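Local coordinates for protein putative mannose-1-phosphate guanylyl transferase (Thermus thermophilus, PDB 2CU2) that probably transfers a guanylyl group from GTP to mannose 1-phosphate, forming GDP-mannose and releasing pyrophosphate, at residues Glu14-Leu19 against Pro27-Phe32; Ala261-Phe266 against Glu272-Gly277; Leu316-Pro319 against Glu325-Glu328. All coordinates share one frame; numbering follows the deposited sequence.

Interaction 1. Residues Glu14-Leu19 against Pro27-Phe32; sequences ERLWPL and PFLPLF. With SO4 (sulfate ion), chain B.
The Arg15 guanidinium meets the bound sulfate with its edge: sulfate O4 lies in the plane of the group, 2.9 Å from Arg15 NE on a nearly straight bond (168°), while Arg15 NH2 reaches sulfate O3 by a weaker, bent one. Further along, the Trp17 indole carries CB of Pro18 over the centre of one face, 3.6 Å above the plane, beside the cis peptide bond that joins the two residues. A bend at chi3 of Arg15 (-63°) lets NE and the residue's own backbone N share O4, the N at 3.1 Å. Glu14 N also donates to the anion, 3.2 Å from sulfate O2. With a leucine in place of Arg15, O4 and O3 would lose their side-chain donors, and the sulfate would probably sit less firmly on the two backbone N-H groups and Arg327. Across to Pro27-Phe32 the contact is mainly leucine packing and largely buried, without polar bonds between the segments. Leu19 holds CG anti to its N (chi1 -176°), which turns the side chain so that CD2 touches two partners, 3.6 Å from Leu31 CD2 and 3.8 Å from Leu29 CB. Leu29 slides past it the other way, its CD2 coming 3.4 Å from Leu19 O. Trp259 packs on Leu16 and Leu19 and donates from NE1 to Trp17 O. Both segments belong to the long loop after strand 3-8, the glycine-rich signature loop, with its arginine, of sugar nucleotidyltransferases; in relatives this loop embraces the nucleotide phosphates, and the sulfate, probably from the crystallisation liquor, may mark such an anion site.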
loop_
_atom_site.group_PDB
_atom_site.type_symbol
_atom_site.label_atom_id
_atom_site.label_comp_id
_atom_site.label_asym_id
_atom_site.label_seq_id
_atom_site.Cartn_x
_atom_site.Cartn_y
_atom_site.Cartn_z
ATOM N N GLU A 14 -14.400 -11.949 0.245
ATOM C CA GLU A 14 -13.999 -10.960 -0.748
ATOM C C GLU A 14 -13.819 -9.592 -0.102
ATOM O O GLU A 14 -13.048 -8.769 -0.584
ATOM C CB GLU A 14 -15.044 -10.861 -1.860
ATOM C CG GLU A 14 -15.439 -12.195 -2.461
ATOM C CD GLU A 14 -16.169 -12.039 -3.787
ATOM O OE1 GLU A 14 -17.031 -11.136 -3.894
ATOM O OE2 GLU A 14 -15.883 -12.825 -4.718
ATOM N N ARG A 15 -14.540 -9.348 0.985
ATOM C CA ARG A 15 -14.413 -8.078 1.678
ATOM C C ARG A 15 -13.060 -7.994 2.365
ATOM O O ARG A 15 -12.654 -6.925 2.810
ATOM C CB ARG A 15 -15.550 -7.895 2.692
ATOM C CG ARG A 15 -16.888 -7.548 2.041
ATOM C CD ARG A 15 -18.039 -7.676 3.034
ATOM N NE ARG A 15 -18.173 -9.055 3.498
ATOM C CZ ARG A 15 -18.990 -9.452 4.471
ATOM N NH1 ARG A 15 -19.770 -8.581 5.103
ATOM N NH2 ARG A 15 -19.017 -10.731 4.821
ATOM N N LEU A 16 -12.354 -9.120 2.450
ATOM C CA LEU A 16 -11.029 -9.111 3.070
ATOM C C LEU A 16 -9.884 -9.143 2.056
ATOM O O LEU A 16 -8.771 -9.547 2.370
ATOM C CB LEU A 16 -10.882 -10.255 4.088
ATOM C CG LEU A 16 -11.709 -10.062 5.368
ATOM C CD1 LEU A 16 -11.488 -11.225 6.316
ATOM C CD2 LEU A 16 -11.319 -8.743 6.040
ATOM N N TRP A 17 -10.166 -8.706 0.833
ATOM C CA TRP A 17 -9.142 -8.623 -0.207
ATOM C C TRP A 17 -8.208 -7.514 0.302
ATOM O O TRP A 17 -8.671 -6.558 0.932
ATOM C CB TRP A 17 -9.788 -8.203 -1.534
ATOM C CG TRP A 17 -8.817 -8.064 -2.676
ATOM C CD1 TRP A 17 -8.482 -9.025 -3.595
ATOM C CD2 TRP A 17 -8.017 -6.917 -2.987
ATOM N NE1 TRP A 17 -7.520 -8.542 -4.458
ATOM C CE2 TRP A 17 -7.216 -7.253 -4.107
ATOM C CE3 TRP A 17 -7.895 -5.639 -2.426
ATOM C CZ2 TRP A 17 -6.304 -6.352 -4.677
ATOM C CZ3 TRP A 17 -6.989 -4.747 -2.989
ATOM C CH2 TRP A 17 -6.205 -5.108 -4.104
ATOM N N PRO A 18 -6.894 -7.598 0.020
ATOM C CA PRO A 18 -6.123 -8.594 -0.728
ATOM C C PRO A 18 -5.679 -9.823 0.059
ATOM O O PRO A 18 -5.004 -10.694 -0.495
ATOM C CB PRO A 18 -4.923 -7.792 -1.192
ATOM C CG PRO A 18 -4.623 -7.000 0.039
ATOM C CD PRO A 18 -6.007 -6.505 0.461
ATOM N N LEU A 19 -6.027 -9.892 1.340
ATOM C CA LEU A 19 -5.613 -11.031 2.150
ATOM C C LEU A 19 -6.252 -12.326 1.678
ATOM O O LEU A 19 -5.591 -13.362 1.620
ATOM C CB LEU A 19 -5.937 -10.800 3.627
ATOM C CG LEU A 19 -5.461 -11.907 4.572
ATOM C CD1 LEU A 19 -3.946 -11.998 4.535
ATOM C CD2 LEU A 19 -5.945 -11.619 5.984
ATOM N N PRO A 27 -11.537 -18.619 6.228
ATOM C CA PRO A 27 -11.140 -19.395 7.402
ATOM C C PRO A 27 -9.637 -19.695 7.423
ATOM O O PRO A 27 -9.073 -20.105 8.429
ATOM C CB PRO A 27 -11.934 -20.698 7.386
ATOM C CG PRO A 27 -13.047 -20.564 6.350
ATOM C CD PRO A 27 -12.505 -19.364 5.443
ATOM N N PHE A 28 -8.997 -19.545 6.250
ATOM C CA PHE A 28 -7.589 -19.915 6.163
ATOM C C PHE A 28 -6.632 -18.721 6.117
ATOM O O PHE A 28 -5.513 -18.801 5.626
ATOM C CB PHE A 28 -7.400 -20.832 4.953
ATOM C CG PHE A 28 -8.338 -21.999 5.030
ATOM C CD1 PHE A 28 -7.973 -23.126 5.757
ATOM C CD2 PHE A 28 -9.522 -21.980 4.313
ATOM C CE1 PHE A 28 -8.799 -24.239 5.762
ATOM C CE2 PHE A 28 -10.347 -23.101 4.323
ATOM C CZ PHE A 28 -9.989 -24.232 5.046
ATOM N N LEU A 29 -7.121 -17.570 6.618
ATOM C CA LEU A 29 -6.292 -16.374 6.596
ATOM C C LEU A 29 -5.578 -16.074 7.916
ATOM O O LEU A 29 -6.162 -16.114 8.992
ATOM C CB LEU A 29 -7.229 -15.226 6.217
ATOM C CG LEU A 29 -7.967 -15.498 4.902
ATOM C CD1 LEU A 29 -8.941 -14.376 4.531
ATOM C CD2 LEU A 29 -7.019 -15.653 3.714
ATOM N N PRO A 30 -4.266 -15.768 7.857
ATOM C CA PRO A 30 -3.494 -15.470 9.057
ATOM C C PRO A 30 -3.831 -14.082 9.596
ATOM O O PRO A 30 -3.382 -13.062 9.092
ATOM C CB PRO A 30 -2.015 -15.534 8.688
ATOM C CG PRO A 30 -1.914 -15.306 7.186
ATOM C CD PRO A 30 -3.383 -15.714 6.696
ATOM N N LEU A 31 -4.682 -14.062 10.645
ATOM C CA LEU A 31 -5.194 -12.784 11.137
ATOM C C LEU A 31 -4.691 -12.442 12.547
ATOM O O LEU A 31 -3.624 -11.875 12.737
ATOM C CB LEU A 31 -6.720 -12.848 11.127
ATOM C CG LEU A 31 -7.312 -12.443 9.775
ATOM C CD1 LEU A 31 -8.836 -12.562 9.746
ATOM C CD2 LEU A 31 -6.989 -10.998 9.395
ATOM N N PHE A 32 -5.530 -12.768 13.555
ATOM C CA PHE A 32 -5.219 -12.402 14.937
ATOM C C PHE A 32 -4.159 -13.322 15.561
ATOM O O PHE A 32 -4.243 -14.542 15.499
ATOM C CB PHE A 32 -6.512 -12.470 15.751
ATOM C CG PHE A 32 -7.539 -11.555 15.151
ATOM C CD1 PHE A 32 -7.369 -10.179 15.244
ATOM C CD2 PHE A 32 -8.653 -12.083 14.520
ATOM C CE1 PHE A 32 -8.322 -9.330 14.698
ATOM C CE2 PHE A 32 -9.604 -11.224 13.975
ATOM C CZ PHE A 32 -9.442 -9.848 14.061
HETATM S S SO4 B . -17.983 -11.848 1.302
HETATM O O1 SO4 B . -18.670 -10.932 0.350
HETATM O O2 SO4 B . -17.410 -13.004 0.559
HETATM O O3 SO4 B . -18.962 -12.340 2.309
HETATM O O4 SO4 B . -16.884 -11.116 1.995
#

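Interaction 2. Residues Ala261-Phe266 against Glu272-Gly277; sequences ALERVF and ENVVLG
Phe266 lays one face of its ring on Val274, in a helix-on-sheet packing that seats helix 261-266 across strand 274-276, an outer strand of its sheet within this chain. The two axes approach to 8.8 Å and cross at 105°, so the helix meets the strand almost squarely, one turn presenting Leu262 and Phe266 to Val274 and Leu276. The tight part is a CH-pi contact: Val274 CG1 stands 3.5 Å from the Phe266 ring centroid, close to the ring normal. It gets there because CG1 is anti to the backbone N (chi1 171°), leaving CG2 to face Glu263 CA at 3.9 Å. Leu276 fills the next place, with CD2 at the edge of the Phe266 ring. Val290, on the neighbouring strand 290-293, also packs on Leu262, and Phe32 on Leu276. The opposite character appears at the Glu263 and Glu272 end, where a water links the Glu263 carboxylate to the backbone O of Glu272. The extended Glu263 chain carries its carboxylate into salt bridges, OE2 with Arg260 and OE1 with Lys320. The water lies 2.6 Å from Glu263 OE1 and 2.9 Å from Glu272 O. Back at the apolar end, Leu262 CD2 and Leu276 CD1 come together at 3.6 Å.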
loop_
_atom_site.group_PDB
_atom_site.type_symbol
_atom_site.label_atom_id
_atom_site.label_comp_id
_atom_site.label_asym_id
_atom_site.label_seq_id
_atom_site.Cartn_x
_atom_site.Cartn_y
_atom_site.Cartn_z
ATOM N N ALA A 261 -13.549 -4.963 11.054
ATOM C CA ALA A 261 -13.734 -5.874 12.179
ATOM C C ALA A 261 -12.461 -6.001 13.017
ATOM O O ALA A 261 -12.483 -6.321 14.198
ATOM C CB ALA A 261 -14.125 -7.243 11.622
ATOM N N LEU A 262 -11.317 -5.781 12.347
ATOM C CA LEU A 262 -10.049 -5.867 13.058
ATOM C C LEU A 262 -10.000 -4.870 14.220
ATOM O O LEU A 262 -9.472 -5.145 15.289
ATOM C CB LEU A 262 -8.925 -5.571 12.064
ATOM C CG LEU A 262 -8.377 -6.840 11.405
ATOM C CD1 LEU A 262 -9.393 -7.506 10.473
ATOM C CD2 LEU A 262 -7.128 -6.582 10.560
ATOM N N GLU A 263 -10.544 -3.685 13.964
ATOM C CA GLU A 263 -10.547 -2.656 14.984
ATOM C C GLU A 263 -11.468 -3.080 16.131
ATOM O O GLU A 263 -11.100 -2.987 17.302
ATOM C CB GLU A 263 -11.014 -1.329 14.392
ATOM C CG GLU A 263 -11.188 -0.228 15.411
ATOM C CD GLU A 263 -11.524 1.100 14.756
ATOM O OE1 GLU A 263 -10.699 1.608 13.969
ATOM O OE2 GLU A 263 -12.616 1.633 15.024
ATOM N N ARG A 264 -12.662 -3.553 15.784
ATOM C CA ARG A 264 -13.627 -3.990 16.786
ATOM C C ARG A 264 -13.033 -5.110 17.627
ATOM O O ARG A 264 -13.134 -5.107 18.859
ATOM C CB ARG A 264 -14.915 -4.481 16.114
ATOM C CG ARG A 264 -15.603 -3.437 15.232
ATOM C CD ARG A 264 -17.009 -3.870 14.853
ATOM N NE ARG A 264 -17.028 -5.168 14.176
ATOM C CZ ARG A 264 -17.443 -5.360 12.925
ATOM N NH1 ARG A 264 -17.879 -4.336 12.198
ATOM N NH2 ARG A 264 -17.425 -6.579 12.400
ATOM N N VAL A 265 -12.407 -6.071 16.962
ATOM C CA VAL A 265 -11.818 -7.187 17.677
ATOM C C VAL A 265 -10.745 -6.724 18.664
ATOM O O VAL A 265 -10.673 -7.237 19.776
ATOM C CB VAL A 265 -11.222 -8.224 16.704
ATOM C CG1 VAL A 265 -10.429 -9.273 17.486
ATOM C CG2 VAL A 265 -12.348 -8.895 15.915
ATOM N N PHE A 266 -9.929 -5.744 18.278
ATOM C CA PHE A 266 -8.882 -5.334 19.209
ATOM C C PHE A 266 -9.480 -4.772 20.513
ATOM O O PHE A 266 -8.940 -4.918 21.602
ATOM C CB PHE A 266 -8.000 -4.291 18.508
ATOM C CG PHE A 266 -6.765 -4.926 17.907
ATOM C CD1 PHE A 266 -6.891 -5.977 17.002
ATOM C CD2 PHE A 266 -5.500 -4.465 18.259
ATOM C CE1 PHE A 266 -5.753 -6.576 16.472
ATOM C CE2 PHE A 266 -4.366 -5.072 17.719
ATOM C CZ PHE A 266 -4.491 -6.125 16.827
ATOM N N GLU A 272 -6.516 4.776 18.563
ATOM C CA GLU A 272 -5.233 4.072 18.480
ATOM C C GLU A 272 -5.237 3.251 17.182
ATOM O O GLU A 272 -6.302 2.844 16.712
ATOM C CB GLU A 272 -5.046 3.143 19.693
ATOM C CG GLU A 272 -4.948 3.871 21.041
ATOM C CD GLU A 272 -3.527 4.318 21.388
ATOM O OE1 GLU A 272 -2.633 4.250 20.516
ATOM O OE2 GLU A 272 -3.301 4.748 22.543
ATOM N N ASN A 273 -4.063 3.010 16.602
ATOM C CA ASN A 273 -3.993 2.239 15.365
ATOM C C ASN A 273 -4.000 0.738 15.640
ATOM O O ASN A 273 -3.561 0.288 16.699
ATOM C CB ASN A 273 -2.744 2.620 14.553
ATOM C CG ASN A 273 -2.757 4.074 14.108
ATOM O OD1 ASN A 273 -3.739 4.555 13.541
ATOM N ND2 ASN A 273 -1.663 4.780 14.364
ATOM N N VAL A 274 -4.517 -0.026 14.683
ATOM C CA VAL A 274 -4.596 -1.476 14.796
ATOM C C VAL A 274 -3.714 -2.080 13.713
ATOM O O VAL A 274 -3.898 -1.802 12.525
ATOM C CB VAL A 274 -6.042 -1.969 14.604
ATOM C CG1 VAL A 274 -6.074 -3.478 14.514
ATOM C CG2 VAL A 274 -6.906 -1.487 15.764
ATOM N N VAL A 275 -2.761 -2.905 14.125
ATOM C CA VAL A 275 -1.833 -3.516 13.188
ATOM C C VAL A 275 -1.788 -5.039 13.265
ATOM O O VAL A 275 -1.741 -5.609 14.355
ATOM C CB VAL A 275 -0.411 -2.989 13.434
ATOM C CG1 VAL A 275 0.556 -3.585 12.417
ATOM C CG2 VAL A 275 -0.411 -1.472 13.378
ATOM N N LEU A 276 -1.822 -5.691 12.109
ATOM C CA LEU A 276 -1.724 -7.148 12.040
ATOM C C LEU A 276 -0.769 -7.495 10.915
ATOM O O LEU A 276 -0.454 -6.651 10.074
ATOM C CB LEU A 276 -3.081 -7.813 11.782
ATOM C CG LEU A 276 -4.030 -8.002 12.966
ATOM C CD1 LEU A 276 -5.188 -8.883 12.514
ATOM C CD2 LEU A 276 -3.295 -8.660 14.147
ATOM N N GLY A 277 -0.319 -8.742 10.895
ATOM C CA GLY A 277 0.621 -9.166 9.874
ATOM C C GLY A 277 2.005 -9.185 10.484
ATOM O O GLY A 277 2.196 -8.726 11.615
HETATM O O HOH W 1 -8.244 1.899 14.765
#

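Interaction 3. Residues Leu316-Pro319 against Glu325-Glu328. With SO4 (sulfate ion), chain B.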
loop_
_atom_site.group_PDB
_atom_site.type_symbol
_atom_site.label_atom_id
_atom_site.label_comp_id
_atom_site.label_asym_id
_atom_site.label_seq_id
_atom_site.Cartn_x
_atom_site.Cartn_y
_atom_site.Cartn_z
ATOM N N LEU A 316 -4.465 -2.320 -0.589
ATOM C CA LEU A 316 -5.794 -1.743 -0.484
ATOM C C LEU A 316 -5.744 -0.502 0.398
ATOM O O LEU A 316 -5.064 -0.490 1.421
ATOM C CB LEU A 316 -6.756 -2.758 0.148
ATOM C CG LEU A 316 -8.067 -2.188 0.686
ATOM C CD1 LEU A 316 -8.894 -1.656 -0.462
ATOM C CD2 LEU A 316 -8.839 -3.264 1.446
ATOM N N VAL A 317 -6.461 0.538 -0.006
ATOM C CA VAL A 317 -6.551 1.754 0.789
ATOM C C VAL A 317 -8.006 2.203 0.708
ATOM O O VAL A 317 -8.489 2.552 -0.366
ATOM C CB VAL A 317 -5.636 2.875 0.253
ATOM C CG1 VAL A 317 -5.843 4.148 1.078
ATOM C CG2 VAL A 317 -4.185 2.441 0.326
ATOM N N VAL A 318 -8.702 2.176 1.842
ATOM C CA VAL A 318 -10.115 2.560 1.902
ATOM C C VAL A 318 -10.484 3.056 3.302
ATOM O O VAL A 318 -9.989 2.527 4.289
ATOM C CB VAL A 318 -11.026 1.340 1.554
ATOM C CG1 VAL A 318 -10.741 0.191 2.517
ATOM C CG2 VAL A 318 -12.507 1.730 1.640
ATOM N N PRO A 319 -11.336 4.098 3.406
ATOM C CA PRO A 319 -11.762 4.507 4.738
ATOM C C PRO A 319 -12.505 3.381 5.434
ATOM O O PRO A 319 -13.319 2.675 4.852
ATOM C CB PRO A 319 -12.688 5.709 4.604
ATOM C CG PRO A 319 -12.547 6.256 3.194
ATOM C CD PRO A 319 -11.912 5.003 2.424
ATOM N N GLU A 325 -17.457 -2.095 0.934
ATOM C CA GLU A 325 -17.258 -1.892 -0.496
ATOM C C GLU A 325 -16.002 -2.520 -1.089
ATOM O O GLU A 325 -15.816 -2.497 -2.308
ATOM C CB GLU A 325 -17.282 -0.397 -0.811
ATOM C CG GLU A 325 -18.685 0.155 -0.979
ATOM C CD GLU A 325 -19.365 -0.371 -2.227
ATOM O OE1 GLU A 325 -18.994 0.070 -3.338
ATOM O OE2 GLU A 325 -20.272 -1.221 -2.093
ATOM N N VAL A 326 -15.143 -3.072 -0.237
ATOM C CA VAL A 326 -13.918 -3.713 -0.699
ATOM C C VAL A 326 -14.226 -4.842 -1.682
ATOM O O VAL A 326 -13.426 -5.146 -2.574
ATOM C CB VAL A 326 -13.105 -4.293 0.488
ATOM C CG1 VAL A 326 -11.965 -5.151 -0.026
ATOM C CG2 VAL A 326 -12.561 -3.157 1.347
ATOM N N ARG A 327 -15.394 -5.455 -1.521
ATOM C CA ARG A 327 -15.791 -6.555 -2.382
ATOM C C ARG A 327 -15.838 -6.137 -3.848
ATOM O O ARG A 327 -15.705 -6.972 -4.735
ATOM C CB ARG A 327 -17.149 -7.102 -1.938
ATOM C CG ARG A 327 -18.317 -6.155 -2.143
ATOM C CD ARG A 327 -19.507 -6.560 -1.280
ATOM N NE ARG A 327 -19.605 -8.012 -1.143
ATOM C CZ ARG A 327 -19.788 -8.856 -2.156
ATOM N NH1 ARG A 327 -19.902 -8.394 -3.395
ATOM N NH2 ARG A 327 -19.835 -10.163 -1.932
ATOM N N GLU A 328 -16.018 -4.844 -4.104
ATOM C CA GLU A 328 -16.068 -4.358 -5.476
ATOM C C GLU A 328 -14.726 -4.517 -6.177
ATOM O O GLU A 328 -14.673 -4.757 -7.383
ATOM C CB GLU A 328 -16.504 -2.891 -5.507
ATOM C CG GLU A 328 -17.927 -2.698 -5.028
ATOM C CD GLU A 328 -18.872 -3.727 -5.636
ATOM O OE1 GLU A 328 -19.976 -3.931 -5.083
ATOM O OE2 GLU A 328 -18.507 -4.328 -6.669
HETATM S S SO4 B . -17.983 -11.848 1.302
HETATM O O1 SO4 B . -18.670 -10.932 0.350
HETATM O O2 SO4 B . -17.410 -13.004 0.559
HETATM O O3 SO4 B . -18.962 -12.340 2.309
HETATM O O4 SO4 B . -16.884 -11.116 1.995
#
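The connection from strand 314-319 to the C-terminal helix 327-334, beside the sulfate site, brings Leu316 and Val318 onto Val326. Leu316 CD2 touches both branches of the valine, 3.7 Å from Val326 CG2 and 3.9 Å from Val326 CG1. Val318 meets the same CG2 with its CG1 at 4.0 Å, the two side chains crossing at about a right angle. The reach of Val318 depends on chi1 near 58°, which places CG1 between the backbone N and the carbonyl carbon. All three residues are buried, and Trp17 from the loop 14-19 packs on both Leu316 and Val326. Strand 314-319 is the last of its sheet within the chain, in the part assigned to the beta-helix-like domain of this family; Leu316 and Val317 extend that sheet by pairing in a parallel ladder with a strand of the second subunit. Leu301 of the second subunit covers Leu316, Val318 and Val326 as well, placing this small apolar cluster at the dimer interface. Just past Val326 the character changes from apolar to charged. Glu328 N is bonded to Glu325 O at 3.0 Å. Arg327 bends at chi3 and offers its guanidinium edge to the sulfate, NH2 donating to sulfate O1 at 2.7 Å with an angle of 149°. A long, weak ion pair also runs from Arg327 NH2 to Glu14 OE1.

Overall arrangement
The three centres form a triangle: interaction 1 lies 13 Å from each of the others, which are 16 Å apart, and it touches both. Toward interaction 2, Leu31 O packs 3.4 Å from Leu276 CD1. Toward interaction 3, Trp17 O touches Leu316 CD2 at 3.3 Å, and interactions 1 and 3 share the sulfate, through Arg15 and Arg327. The nucleotidyltransferase loop thus meets helix 261-266 and strand 274-276 on one side and the strand and helix of interaction 3 on the other. Interactions 2 and 3 do not touch, their nearest atoms being about 9 Å apart, but their strands 274-276 and 314-319 are the two outer strands of one sheet in this chain.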